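Local structure of thiamine-monophosphate kinase (Aquifex aeolicus, 1VQV) at residues V60-I65 against C108-C113; N87-L92 against E124-S129; E165-E170 against A180-H185; I192-H197 against F276-E281; S223-E228 against G283-G288. The protein catalyses the ATP-dependent phosphorylation of thiamine monophosphate to thiamine diphosphate, the active form of vitamin B1, and works as a homodimer. One frame throughout, in Å; residues are numbered along the deposited sequence.

Contact 1 (V60-I65 against C108-C113); sequences VGWKAI and CEFYKC
Trp62 is the first residue of 60-65 to meet 108-113, and it does so with the far end of its indole. Its CG stands anti to the backbone N (chi1 172°), while its six-membered ring extends to the aromatic pair at the end of helix 94-111. There CH2 lies 3.8 Å from Phe110 CB, and CZ2 comes to 3.7 Å from Tyr111 OH. Neither pair is a true stack or a T: the Trp62 six-membered ring is turned 49° against the Phe110 ring and 47° against that of Tyr111. The three rings thus form an obliquely packed aromatic cluster. One turn further on, Ile65 divides its branches among three neighbours. CG2 sits at the edge of the Tyr111 ring, 3.9 Å from CD2 and near the ring plane, and looks more loosely onto Cys113 SG; CD1 lies 4.2 Å from Cys108 SG. This is helix-on-helix packing in the PurM-like N-terminal domain, where helices 57-73 and 94-111 pack against each other, with Ile84 of strand 77-88 also touching Ile65. The polar tips are answered from outside the two segments: Trp62 NE1 bonds to Pro188 O, and Tyr111 OH bonds to Ser66 OG and Ala190 N. Arg187 adds a cation-pi contact to Trp62. The chemistry implies an apolar join whose polar atoms tie the helices to each other, through Ser66, and to the chain after His185.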
# COMPACT_ATOMS: atom_id res chain seq x y z
N VAL B 60 0.68 -16.62 7.38
CA VAL B 60 0.59 -15.68 6.26
C VAL B 60 0.46 -14.27 6.82
O VAL B 60 1.03 -13.32 6.28
CB VAL B 60 -0.63 -15.99 5.32
CG1 VAL B 60 -0.74 -14.93 4.22
CG2 VAL B 60 -0.48 -17.36 4.67
N GLY B 61 -0.29 -14.14 7.92
CA GLY B 61 -0.46 -12.86 8.57
C GLY B 61 0.84 -12.37 9.16
O GLY B 61 1.13 -11.18 9.13
N TRP B 62 1.63 -13.29 9.71
CA TRP B 62 2.92 -12.94 10.28
C TRP B 62 3.86 -12.53 9.14
O TRP B 62 4.49 -11.48 9.19
CB TRP B 62 3.48 -14.13 11.08
CG TRP B 62 4.91 -13.95 11.57
CD1 TRP B 62 6.06 -14.10 10.84
CD2 TRP B 62 5.32 -13.54 12.88
NE1 TRP B 62 7.15 -13.80 11.60
CE2 TRP B 62 6.73 -13.44 12.86
CE3 TRP B 62 4.64 -13.23 14.06
CZ2 TRP B 62 7.48 -13.05 13.98
CZ3 TRP B 62 5.38 -12.84 15.17
CH2 TRP B 62 6.79 -12.76 15.12
N LYS B 63 3.92 -13.34 8.10
CA LYS B 63 4.78 -13.04 6.97
C LYS B 63 4.46 -11.67 6.35
O LYS B 63 5.38 -10.94 5.99
CB LYS B 63 4.64 -14.14 5.92
CG LYS B 63 5.70 -14.13 4.86
CD LYS B 63 5.80 -15.48 4.20
CE LYS B 63 6.85 -15.48 3.11
NZ LYS B 63 6.96 -16.81 2.44
N ALA B 64 3.19 -11.32 6.24
CA ALA B 64 2.81 -10.04 5.64
C ALA B 64 3.53 -8.88 6.31
O ALA B 64 3.96 -7.93 5.64
CB ALA B 64 1.30 -9.85 5.73
N ILE B 65 3.67 -8.94 7.63
CA ILE B 65 4.36 -7.91 8.38
C ILE B 65 5.89 -8.10 8.32
O ILE B 65 6.64 -7.14 8.17
CB ILE B 65 3.90 -7.91 9.84
CG1 ILE B 65 2.44 -7.44 9.91
CG2 ILE B 65 4.82 -7.04 10.70
CD1 ILE B 65 2.21 -6.03 9.43
N CYS B 108 3.45 -7.55 14.94
CA CYS B 108 3.53 -6.17 15.38
C CYS B 108 4.01 -6.12 16.83
O CYS B 108 4.86 -5.30 17.17
CB CYS B 108 2.17 -5.49 15.24
SG CYS B 108 1.65 -5.17 13.54
N GLU B 109 3.47 -7.01 17.67
CA GLU B 109 3.87 -7.05 19.07
C GLU B 109 5.36 -7.32 19.14
O GLU B 109 6.08 -6.71 19.94
CB GLU B 109 3.14 -8.16 19.82
CG GLU B 109 1.65 -7.98 19.82
CD GLU B 109 0.91 -9.08 20.57
OE1 GLU B 109 1.32 -10.27 20.47
OE2 GLU B 109 -0.09 -8.75 21.26
N PHE B 110 5.82 -8.22 18.29
CA PHE B 110 7.21 -8.59 18.26
C PHE B 110 8.13 -7.47 17.80
O PHE B 110 9.02 -7.06 18.53
CB PHE B 110 7.41 -9.80 17.35
CG PHE B 110 8.79 -10.39 17.43
CD1 PHE B 110 9.17 -11.13 18.55
CD2 PHE B 110 9.72 -10.15 16.44
CE1 PHE B 110 10.45 -11.61 18.68
CE2 PHE B 110 11.02 -10.63 16.55
CZ PHE B 110 11.38 -11.36 17.68
N TYR B 111 7.91 -7.00 16.57
CA TYR B 111 8.72 -5.94 15.99
C TYR B 111 8.49 -4.55 16.57
O TYR B 111 9.27 -3.64 16.34
CB TYR B 111 8.51 -5.90 14.49
CG TYR B 111 8.81 -7.22 13.82
CD1 TYR B 111 10.05 -7.82 13.95
CD2 TYR B 111 7.84 -7.86 13.04
CE1 TYR B 111 10.33 -9.01 13.33
CE2 TYR B 111 8.12 -9.06 12.41
CZ TYR B 111 9.36 -9.63 12.56
OH TYR B 111 9.65 -10.82 11.92
N LYS B 112 7.40 -4.40 17.32
CA LYS B 112 7.07 -3.14 17.96
C LYS B 112 6.64 -2.06 16.97
O LYS B 112 7.11 -0.91 17.03
CB LYS B 112 8.26 -2.64 18.78
CG LYS B 112 8.67 -3.60 19.85
CD LYS B 112 10.00 -3.21 20.44
CE LYS B 112 10.44 -4.21 21.51
NZ LYS B 112 11.78 -3.87 22.05
N CYS B 113 5.75 -2.43 16.06
CA CYS B 113 5.21 -1.53 15.07
C CYS B 113 3.71 -1.72 15.18
O CYS B 113 3.25 -2.50 16.01
CB CYS B 113 5.69 -1.90 13.66
SG CYS B 113 5.10 -3.50 13.08

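Contact 2 (N87-L92 against E124-S129); sequences NLPEDL and EKIGIS
Asn87 and Gly127 form an antiparallel hydrogen-bonded pair, with Asn87 N to Gly127 O and Gly127 N to Asn87 O both 2.9 Å long. They join strands 77-88 and 127-136, neighbours in the mixed four-stranded sheet of the PurM-like N-terminal domain. Gly127 N meets a lone pair of Asn87 O in the carbonyl plane, and the same oxygen receives a CA-H...O contact from Ile126 CA at 3.2 Å. Beyond the pair the strand of Asn87 gives way to a type I turn, Pro89 to Leu92, while Ile126 packs against both its first and last residues. Its CG1, anti to the carbonyl carbon (chi1 -59°), packs against Pro89 CD at 3.6 Å, the two side chains crossing at about a right angle. Ile126 N is bonded to Glu47 OE1. The second subunit also reaches this end of the sheet, its Leu3 packing on Leu88 and Leu92. At the tip of the isoleucine, CD1 touches both methyls of Leu92, 3.9 Å from CD1 and 4.0 Å from CD2.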
# COMPACT_ATOMS: atom_id res chain seq x y z
N ASN B 87 -7.65 -8.06 -0.34
CA ASN B 87 -8.53 -8.39 -1.46
C ASN B 87 -9.02 -9.79 -1.09
O ASN B 87 -8.27 -10.76 -1.21
CB ASN B 87 -7.74 -8.49 -2.77
CG ASN B 87 -7.37 -7.14 -3.34
OD1 ASN B 87 -6.76 -7.07 -4.41
ND2 ASN B 87 -7.73 -6.06 -2.65
N LEU B 88 -10.26 -9.90 -0.64
CA LEU B 88 -10.78 -11.19 -0.21
C LEU B 88 -11.99 -11.70 -0.99
O LEU B 88 -12.88 -10.93 -1.35
CB LEU B 88 -11.15 -11.12 1.27
CG LEU B 88 -10.08 -10.55 2.19
CD1 LEU B 88 -10.69 -10.05 3.50
CD2 LEU B 88 -9.04 -11.60 2.44
N PRO B 89 -12.03 -13.01 -1.28
CA PRO B 89 -13.16 -13.59 -2.01
C PRO B 89 -14.34 -13.60 -1.03
O PRO B 89 -14.20 -14.03 0.12
CB PRO B 89 -12.68 -15.01 -2.33
CG PRO B 89 -11.18 -14.87 -2.34
CD PRO B 89 -10.92 -13.97 -1.17
N GLU B 90 -15.51 -13.13 -1.47
CA GLU B 90 -16.68 -13.06 -0.59
C GLU B 90 -17.02 -14.39 0.10
O GLU B 90 -17.64 -14.41 1.16
CB GLU B 90 -17.92 -12.54 -1.37
CG GLU B 90 -18.58 -13.58 -2.27
CD GLU B 90 -19.80 -13.05 -3.04
OE1 GLU B 90 -20.60 -12.28 -2.45
OE2 GLU B 90 -19.98 -13.41 -4.24
N ASP B 91 -16.58 -15.51 -0.48
CA ASP B 91 -16.85 -16.82 0.12
C ASP B 91 -15.72 -17.35 0.98
O ASP B 91 -15.59 -18.56 1.19
CB ASP B 91 -17.15 -17.84 -0.98
CG ASP B 91 -16.05 -17.89 -2.01
OD1 ASP B 91 -15.57 -16.80 -2.38
OD2 ASP B 91 -15.69 -19.01 -2.46
N LEU B 92 -14.88 -16.45 1.47
CA LEU B 92 -13.78 -16.85 2.32
C LEU B 92 -14.28 -17.04 3.75
O LEU B 92 -15.16 -16.31 4.21
CB LEU B 92 -12.69 -15.78 2.29
CG LEU B 92 -11.42 -16.22 3.01
CD1 LEU B 92 -10.81 -17.38 2.25
CD2 LEU B 92 -10.43 -15.07 3.12
N GLU B 124 -11.68 -12.18 -6.66
CA GLU B 124 -11.79 -13.58 -6.99
C GLU B 124 -10.79 -14.38 -6.14
O GLU B 124 -11.08 -15.50 -5.72
CB GLU B 124 -11.56 -13.78 -8.50
CG GLU B 124 -11.95 -15.16 -9.03
CD GLU B 124 -13.47 -15.40 -9.07
OE1 GLU B 124 -14.15 -14.87 -9.99
OE2 GLU B 124 -13.97 -16.12 -8.17
N LYS B 125 -9.62 -13.79 -5.87
CA LYS B 125 -8.58 -14.45 -5.07
C LYS B 125 -7.97 -13.57 -3.94
O LYS B 125 -8.07 -12.33 -3.96
CB LYS B 125 -7.46 -14.97 -5.99
CG LYS B 125 -7.80 -16.23 -6.78
CD LYS B 125 -8.08 -17.39 -5.84
CE LYS B 125 -8.38 -18.70 -6.58
NZ LYS B 125 -7.23 -19.18 -7.41
N ILE B 126 -7.33 -14.21 -2.96
CA ILE B 126 -6.74 -13.48 -1.85
C ILE B 126 -5.49 -12.70 -2.26
O ILE B 126 -4.50 -13.26 -2.73
CB ILE B 126 -6.37 -14.42 -0.67
CG1 ILE B 126 -7.63 -15.14 -0.18
CG2 ILE B 126 -5.77 -13.61 0.47
CD1 ILE B 126 -7.37 -16.29 0.83
N GLY B 127 -5.57 -11.38 -2.12
CA GLY B 127 -4.45 -10.52 -2.45
C GLY B 127 -4.13 -9.74 -1.20
O GLY B 127 -4.99 -9.06 -0.66
N ILE B 128 -2.89 -9.86 -0.72
CA ILE B 128 -2.48 -9.15 0.48
C ILE B 128 -1.46 -8.09 0.08
O ILE B 128 -0.45 -8.40 -0.53
CB ILE B 128 -1.85 -10.10 1.53
CG1 ILE B 128 -2.82 -11.24 1.83
CG2 ILE B 128 -1.59 -9.34 2.81
CD1 ILE B 128 -2.31 -12.22 2.85
N SER B 129 -1.76 -6.84 0.42
CA SER B 129 -0.89 -5.73 0.09
C SER B 129 -0.61 -4.95 1.37
O SER B 129 -1.52 -4.38 1.96
CB SER B 129 -1.56 -4.85 -0.96
OG SER B 129 -0.74 -3.77 -1.36

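Contact 3 (E165-E170 against A180-H185); sequences ELLLME and ALIQRH
Leu167 and Ile182 meet through their branches: Leu167 CG and both of its methyls gather round Ile182 CG2, with CD2 lying 3.3 Å from it. The remaining aliphatic contacts belong to Leu166. Its CG is anti to the carbonyl carbon (chi1 -69°), and from there CD1 reaches Ile182 CG1 at 4.0 Å and Leu181 CB at 4.1 Å. Ile182 is therefore held by two successive leucines, CG1 against Leu166 and CG2 against Leu167. Helices 159-168 and 176-186, consecutive in the chain, pack against each other through these apolar side chains. Tyr243 of helix 238-246 adds to this layer by touching Leu166 and Leu181. Against a ring, the contact is made by Leu167 CD1, which approaches His185 ND1 obliquely to 3.7 Å. The backbone O of the same histidine accepts a hydrogen bond from Lys63 NZ, and its side chain lies about 7 Å from those of the substrate-binding residues His50 and Glu260.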
# COMPACT_ATOMS: atom_id res chain seq x y z
N GLU B 165 9.90 -25.82 -1.74
CA GLU B 165 9.90 -27.05 -2.51
C GLU B 165 9.23 -28.17 -1.71
O GLU B 165 8.51 -28.99 -2.28
CB GLU B 165 11.32 -27.45 -2.90
CG GLU B 165 11.90 -26.64 -4.06
CD GLU B 165 13.41 -26.77 -4.15
OE1 GLU B 165 13.94 -27.86 -3.87
OE2 GLU B 165 14.08 -25.78 -4.50
N LEU B 166 9.48 -28.19 -0.40
CA LEU B 166 8.87 -29.20 0.48
C LEU B 166 7.35 -28.94 0.52
O LEU B 166 6.54 -29.87 0.53
CB LEU B 166 9.46 -29.12 1.89
CG LEU B 166 10.92 -29.54 2.14
CD1 LEU B 166 11.26 -29.49 3.63
CD2 LEU B 166 11.13 -30.95 1.64
N LEU B 167 6.96 -27.67 0.54
CA LEU B 167 5.55 -27.36 0.54
C LEU B 167 4.97 -27.84 -0.78
O LEU B 167 3.95 -28.53 -0.79
CB LEU B 167 5.34 -25.86 0.68
CG LEU B 167 5.59 -25.35 2.09
CD1 LEU B 167 5.50 -23.83 2.12
CD2 LEU B 167 4.57 -25.99 3.03
N LEU B 168 5.61 -27.50 -1.89
CA LEU B 168 5.10 -27.92 -3.19
C LEU B 168 4.95 -29.45 -3.27
O LEU B 168 4.23 -29.96 -4.11
CB LEU B 168 6.00 -27.42 -4.33
CG LEU B 168 6.17 -25.91 -4.55
CD1 LEU B 168 7.00 -25.69 -5.81
CD2 LEU B 168 4.81 -25.21 -4.70
N MSE B 169 5.62 -30.19 -2.41
CA MSE B 169 5.48 -31.64 -2.49
C MSE B 169 4.14 -32.05 -1.91
O MSE B 169 3.67 -33.17 -2.11
CB MSE B 169 6.61 -32.35 -1.74
CG MSE B 169 7.99 -31.85 -2.11
SE MSE B 169 9.40 -32.94 -1.36
CE MSE B 169 8.89 -32.87 0.52
N GLU B 170 3.53 -31.13 -1.16
CA GLU B 170 2.24 -31.38 -0.54
C GLU B 170 2.21 -32.63 0.32
O GLU B 170 1.22 -33.35 0.32
CB GLU B 170 1.15 -31.47 -1.60
CG GLU B 170 0.50 -30.14 -1.94
CD GLU B 170 -0.75 -30.31 -2.79
OE1 GLU B 170 -1.57 -31.21 -2.46
OE2 GLU B 170 -0.91 -29.53 -3.77
N ALA B 180 11.51 -27.23 10.05
CA ALA B 180 12.28 -26.02 10.32
C ALA B 180 12.54 -25.26 9.03
O ALA B 180 12.64 -24.03 9.04
CB ALA B 180 13.60 -26.38 10.98
N LEU B 181 12.64 -25.99 7.93
CA LEU B 181 12.88 -25.40 6.61
C LEU B 181 11.64 -24.70 6.09
O LEU B 181 11.72 -23.60 5.53
CB LEU B 181 13.30 -26.49 5.61
CG LEU B 181 14.74 -26.99 5.75
CD1 LEU B 181 15.02 -28.13 4.77
CD2 LEU B 181 15.67 -25.82 5.51
N ILE B 182 10.50 -25.36 6.27
CA ILE B 182 9.21 -24.84 5.84
C ILE B 182 8.88 -23.61 6.67
O ILE B 182 8.43 -22.59 6.15
CB ILE B 182 8.09 -25.91 6.05
CG1 ILE B 182 8.53 -27.24 5.44
CG2 ILE B 182 6.78 -25.44 5.43
CD1 ILE B 182 7.52 -28.37 5.58
N GLN B 183 9.11 -23.71 7.96
CA GLN B 183 8.82 -22.61 8.85
C GLN B 183 9.63 -21.37 8.47
O GLN B 183 9.12 -20.25 8.54
CB GLN B 183 9.07 -23.06 10.30
CG GLN B 183 8.15 -24.25 10.69
CD GLN B 183 8.18 -24.67 12.17
OE1 GLN B 183 7.39 -25.52 12.60
NE2 GLN B 183 9.10 -24.08 12.94
N ARG B 184 10.87 -21.56 8.03
CA ARG B 184 11.73 -20.45 7.63
C ARG B 184 11.18 -19.73 6.41
O ARG B 184 11.46 -18.54 6.17
CB ARG B 184 13.15 -20.96 7.33
CG ARG B 184 14.07 -20.93 8.54
CD ARG B 184 15.16 -21.98 8.52
NE ARG B 184 15.56 -22.28 9.90
CZ ARG B 184 16.25 -23.36 10.29
NH1 ARG B 184 16.65 -24.26 9.40
NH2 ARG B 184 16.50 -23.54 11.57
N HIS B 185 10.39 -20.45 5.63
CA HIS B 185 9.81 -19.88 4.43
C HIS B 185 8.41 -19.34 4.69
O HIS B 185 8.02 -18.33 4.12
CB HIS B 185 9.78 -20.95 3.33
CG HIS B 185 9.04 -20.53 2.10
ND1 HIS B 185 7.71 -20.81 1.90
CD2 HIS B 185 9.46 -19.85 1.00
CE1 HIS B 185 7.33 -20.32 0.73
NE2 HIS B 185 8.37 -19.74 0.17

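Contact 4 (I192-H197 against F276-E281); sequences IDYVKH and FLDMTE
Tyr194 and Leu277 supply the first of two CH-pi contacts: Leu277 CD1 sits over the centre of the phenol ring, 3.9 Å from the centroid of Tyr194. The other methyl of Leu277, CD2, lies 3.6 Å from Asp193 O. The second comes from selenomethionine Met279, bent at chi3 (-46°), whose CE stands over the middle of the His197 imidazole, 3.9 Å from its centroid, the two side chains meeting tip to tip. Among aliphatic contacts, Leu277 CD1 also reaches His197 CB at 3.8 Å, bridging Tyr194 and His197. A single hydrogen bond joins the segments, Tyr194 OH donating to Asp278 OD2 over 3.0 Å. The oxygen is met on its anti side, with the donor 34° out of the carboxylate plane. Asp278 OD2 also accepts from Gly155 N, OD1 forms a salt bridge with Arg191, and His197 NE2 bonds to His268 NE2. The contact fastens the start of helix 195-201 to the loop entering strand 280-286 of the seven-stranded sheet. Its chemistry implies one ring face given to each apolar tip, and a carboxylate whose charge is probably offset in part by Arg191, which also serves Asp193.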
# COMPACT_ATOMS: atom_id res chain seq x y z
N ILE B 192 15.52 -8.04 12.96
CA ILE B 192 15.36 -6.76 13.62
C ILE B 192 16.41 -6.61 14.70
O ILE B 192 16.59 -5.52 15.25
CB ILE B 192 13.95 -6.60 14.21
CG1 ILE B 192 13.80 -5.17 14.73
CG2 ILE B 192 13.70 -7.67 15.28
CD1 ILE B 192 12.42 -4.78 15.15
N ASP B 193 17.12 -7.70 14.96
CA ASP B 193 18.20 -7.75 15.95
C ASP B 193 19.55 -7.26 15.39
O ASP B 193 20.55 -7.26 16.08
CB ASP B 193 18.34 -9.19 16.49
CG ASP B 193 18.74 -10.20 15.42
OD1 ASP B 193 18.30 -10.09 14.26
OD2 ASP B 193 19.49 -11.13 15.74
N TYR B 194 19.55 -6.83 14.13
CA TYR B 194 20.74 -6.32 13.46
C TYR B 194 20.62 -4.82 13.22
O TYR B 194 21.51 -4.21 12.61
CB TYR B 194 20.89 -6.97 12.09
CG TYR B 194 21.67 -8.24 12.05
CD1 TYR B 194 21.16 -9.40 12.61
CD2 TYR B 194 22.92 -8.29 11.44
CE1 TYR B 194 21.88 -10.58 12.57
CE2 TYR B 194 23.65 -9.46 11.40
CZ TYR B 194 23.13 -10.60 11.96
OH TYR B 194 23.87 -11.75 11.90
N VAL B 195 19.54 -4.22 13.68
CA VAL B 195 19.36 -2.80 13.44
C VAL B 195 20.52 -1.98 13.97
O VAL B 195 21.16 -1.27 13.20
CB VAL B 195 17.99 -2.29 13.98
CG1 VAL B 195 18.05 -0.80 14.30
CG2 VAL B 195 16.92 -2.51 12.90
N LYS B 196 20.81 -2.10 15.26
CA LYS B 196 21.91 -1.35 15.87
C LYS B 196 23.23 -1.53 15.10
O LYS B 196 23.93 -0.57 14.81
CB LYS B 196 22.11 -1.79 17.31
CG LYS B 196 20.86 -1.67 18.15
CD LYS B 196 20.42 -0.21 18.26
CE LYS B 196 19.37 -0.06 19.34
NZ LYS B 196 19.90 -0.54 20.64
N HIS B 197 23.54 -2.78 14.77
CA HIS B 197 24.78 -3.05 14.06
C HIS B 197 24.82 -2.42 12.68
O HIS B 197 25.81 -1.82 12.30
CB HIS B 197 25.01 -4.56 13.91
CG HIS B 197 26.34 -4.89 13.31
ND1 HIS B 197 27.51 -4.86 14.04
CD2 HIS B 197 26.69 -5.18 12.03
CE1 HIS B 197 28.52 -5.11 13.23
NE2 HIS B 197 28.05 -5.31 12.01
N PHE B 276 27.83 -11.01 19.54
CA PHE B 276 26.54 -11.65 19.76
C PHE B 276 25.75 -12.08 18.53
O PHE B 276 24.86 -12.91 18.64
CB PHE B 276 25.64 -10.74 20.60
CG PHE B 276 26.23 -10.35 21.92
CD1 PHE B 276 26.51 -9.02 22.20
CD2 PHE B 276 26.50 -11.31 22.89
CE1 PHE B 276 27.04 -8.64 23.42
CE2 PHE B 276 27.03 -10.95 24.12
CZ PHE B 276 27.30 -9.60 24.39
N LEU B 277 26.05 -11.51 17.36
CA LEU B 277 25.32 -11.85 16.13
C LEU B 277 25.96 -12.94 15.29
O LEU B 277 27.18 -12.95 15.11
CB LEU B 277 25.14 -10.59 15.28
CG LEU B 277 24.50 -9.39 15.96
CD1 LEU B 277 24.48 -8.20 15.01
CD2 LEU B 277 23.09 -9.75 16.40
N ASP B 278 25.13 -13.85 14.77
CA ASP B 278 25.56 -14.98 13.93
C ASP B 278 26.03 -14.56 12.54
O ASP B 278 25.77 -15.22 11.53
CB ASP B 278 24.45 -16.03 13.81
CG ASP B 278 23.22 -15.54 13.06
OD1 ASP B 278 22.13 -16.08 13.32
OD2 ASP B 278 23.31 -14.63 12.22
N MSE B 279 26.74 -13.46 12.54
CA MSE B 279 27.33 -12.83 11.36
C MSE B 279 28.36 -13.78 10.70
O MSE B 279 29.09 -14.48 11.40
CB MSE B 279 28.01 -11.56 11.86
CG MSE B 279 28.35 -10.53 10.86
SE MSE B 279 29.07 -9.06 11.89
CE MSE B 279 27.75 -8.95 13.33
N THR B 280 28.41 -13.81 9.38
CA THR B 280 29.36 -14.67 8.66
C THR B 280 29.99 -13.96 7.45
O THR B 280 29.28 -13.54 6.53
CB THR B 280 28.68 -15.94 8.14
OG1 THR B 280 28.08 -16.65 9.23
CG2 THR B 280 29.69 -16.85 7.45
N GLU B 281 31.31 -13.82 7.45
CA GLU B 281 31.98 -13.18 6.34
C GLU B 281 32.09 -14.18 5.19
O GLU B 281 32.55 -15.30 5.37
CB GLU B 281 33.37 -12.71 6.75
CG GLU B 281 34.07 -11.96 5.63
CD GLU B 281 35.57 -12.03 5.74
OE1 GLU B 281 36.14 -11.46 6.69
OE2 GLU B 281 36.18 -12.68 4.85

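Contact 5 (S223-E228 against G283-G288); sequences SGVKIE and GRVEEG
Lys226 runs beside Glu287, the two side chains pointing the same way, and can be followed outward from its root. CB lies against the backbone of Gly288, at a distance too short to be reliable. CG is anti to the backbone N (chi1 168°) and approaches Gly288 O at 3.8 Å. CD comes closer to that oxygen, 3.4 Å, and also begins to meet Glu287 OE1, from which CE stands 3.5 Å away. After the bend at chi4 (-58°), NZ reaches two acids: it makes a salt bridge with Glu287 OE1 at 3.6 Å and a weak hydrogen bond with Glu228 OE2 at 3.1 Å in the same network. Phe292 adds a cation-pi contact to this lysine. Beneath these tips, strands 226-229 and 280-286 pair antiparallel in the seven-stranded sheet, the short runs 226-228 and 283-286 at 158°. Lys226 with Glu286 and Glu228 with Arg284 are hydrogen-bonded pairs, and Ile227 with Val285 is the non-hydrogen-bonded pair between them. Lys226, Glu228, Arg284 and Glu286 share one face; Ile227 and Val285 are on the other. The side chains of Glu228 and Glu286 cross at about a right angle, OE2 to OE2 being 3.2 Å, like charges that would repel if both are ionised, probably eased by Lys226 at Glu228 and by Arg284, whose guanidinium forms a salt bridge with Glu286 OE1. A water donates weakly to Glu228 OE2 and to Glu287 OE1.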
# COMPACT_ATOMS: atom_id res chain seq x y z
N SER B 223 27.50 0.30 -6.61
CA SER B 223 28.57 1.03 -5.93
C SER B 223 29.90 0.89 -6.68
O SER B 223 30.99 0.89 -6.09
CB SER B 223 28.67 0.61 -4.45
OG SER B 223 28.67 -0.79 -4.28
N GLY B 224 29.78 0.78 -8.00
CA GLY B 224 30.92 0.68 -8.90
C GLY B 224 32.01 -0.28 -8.47
O GLY B 224 33.05 -0.37 -9.13
N VAL B 225 31.76 -1.01 -7.39
CA VAL B 225 32.75 -1.95 -6.88
C VAL B 225 32.58 -3.36 -7.42
O VAL B 225 31.59 -3.68 -8.07
CB VAL B 225 32.75 -1.94 -5.33
CG1 VAL B 225 31.58 -2.74 -4.78
CG2 VAL B 225 34.07 -2.48 -4.82
N LYS B 226 33.58 -4.20 -7.17
CA LYS B 226 33.61 -5.59 -7.60
C LYS B 226 33.66 -6.45 -6.33
O LYS B 226 34.45 -6.15 -5.43
CB LYS B 226 34.86 -5.81 -8.47
CG LYS B 226 35.23 -7.26 -8.79
CD LYS B 226 36.53 -7.32 -9.60
CE LYS B 226 36.99 -8.77 -9.86
NZ LYS B 226 37.20 -9.55 -8.59
N ILE B 227 32.82 -7.48 -6.25
CA ILE B 227 32.78 -8.35 -5.06
C ILE B 227 33.30 -9.76 -5.31
O ILE B 227 33.08 -10.34 -6.39
CB ILE B 227 31.32 -8.43 -4.47
CG1 ILE B 227 30.98 -7.12 -3.75
CG2 ILE B 227 31.18 -9.62 -3.52
CD1 ILE B 227 29.68 -7.15 -2.98
N GLU B 228 33.99 -10.31 -4.31
CA GLU B 228 34.54 -11.66 -4.40
C GLU B 228 34.04 -12.51 -3.23
O GLU B 228 34.35 -12.22 -2.07
CB GLU B 228 36.07 -11.60 -4.35
CG GLU B 228 36.70 -10.56 -5.26
CD GLU B 228 38.21 -10.50 -5.10
OE1 GLU B 228 38.72 -10.86 -4.00
OE2 GLU B 228 38.89 -10.09 -6.07
N GLY B 283 33.09 -13.02 1.75
CA GLY B 283 33.96 -12.57 0.69
C GLY B 283 34.53 -11.19 0.95
O GLY B 283 34.46 -10.70 2.08
N ARG B 284 35.07 -10.57 -0.09
CA ARG B 284 35.67 -9.24 0.05
C ARG B 284 35.29 -8.27 -1.07
O ARG B 284 34.92 -8.68 -2.17
CB ARG B 284 37.20 -9.36 0.10
CG ARG B 284 37.71 -10.58 0.88
CD ARG B 284 39.19 -10.45 1.26
NE ARG B 284 40.05 -10.08 0.14
CZ ARG B 284 41.38 -10.09 0.17
NH1 ARG B 284 42.02 -10.47 1.28
NH2 ARG B 284 42.08 -9.70 -0.90
N VAL B 285 35.37 -6.99 -0.76
CA VAL B 285 35.07 -5.93 -1.72
C VAL B 285 36.43 -5.41 -2.21
O VAL B 285 37.33 -5.11 -1.40
CB VAL B 285 34.27 -4.77 -1.07
CG1 VAL B 285 34.19 -3.61 -2.01
CG2 VAL B 285 32.87 -5.24 -0.74
N GLU B 286 36.58 -5.33 -3.53
CA GLU B 286 37.83 -4.90 -4.15
C GLU B 286 37.61 -4.26 -5.51
O GLU B 286 36.47 -4.01 -5.94
CB GLU B 286 38.76 -6.08 -4.40
CG GLU B 286 39.31 -6.79 -3.17
CD GLU B 286 40.35 -7.87 -3.52
OE1 GLU B 286 40.76 -8.62 -2.60
OE2 GLU B 286 40.78 -7.96 -4.70
N GLU B 287 38.74 -4.03 -6.18
CA GLU B 287 38.81 -3.49 -7.54
C GLU B 287 37.54 -2.87 -8.12
O GLU B 287 37.11 -1.80 -7.68
CB GLU B 287 39.31 -4.59 -8.46
CG GLU B 287 40.57 -5.28 -7.97
CD GLU B 287 40.89 -6.51 -8.80
OE1 GLU B 287 40.07 -7.46 -8.78
OE2 GLU B 287 41.94 -6.52 -9.48
N GLY B 288 36.94 -3.50 -9.12
CA GLY B 288 35.72 -2.94 -9.67
C GLY B 288 35.02 -3.76 -10.75
O GLY B 288 35.63 -4.57 -11.45
O HOH W 1 41.76 -9.22 -7.84

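Overall arrangement
Contacts 1, 2 and 3 are largely buried, whereas contacts 4 and 5 are only partly so, and chemistry follows place. Contacts 1 and 3 are helix pairs held by apolar side chains; contacts 2 and 5 are antiparallel strand pairs, one filled out by isoleucine, proline and leucine, the other carrying charges on one face. Contact 4, between these extremes, mixes CH-pi packing with a single hydrogen bond. Contacts 1 and 2 share the N-terminal domain and touch through Val60 and Ile128. Contact 1 also reaches contact 3 through Lys63 and contact 4 through Ile192. Contacts 4 and 5 both use strand 280-286; contacts 2 and 5 lie about 44 Å apart, centre to centre.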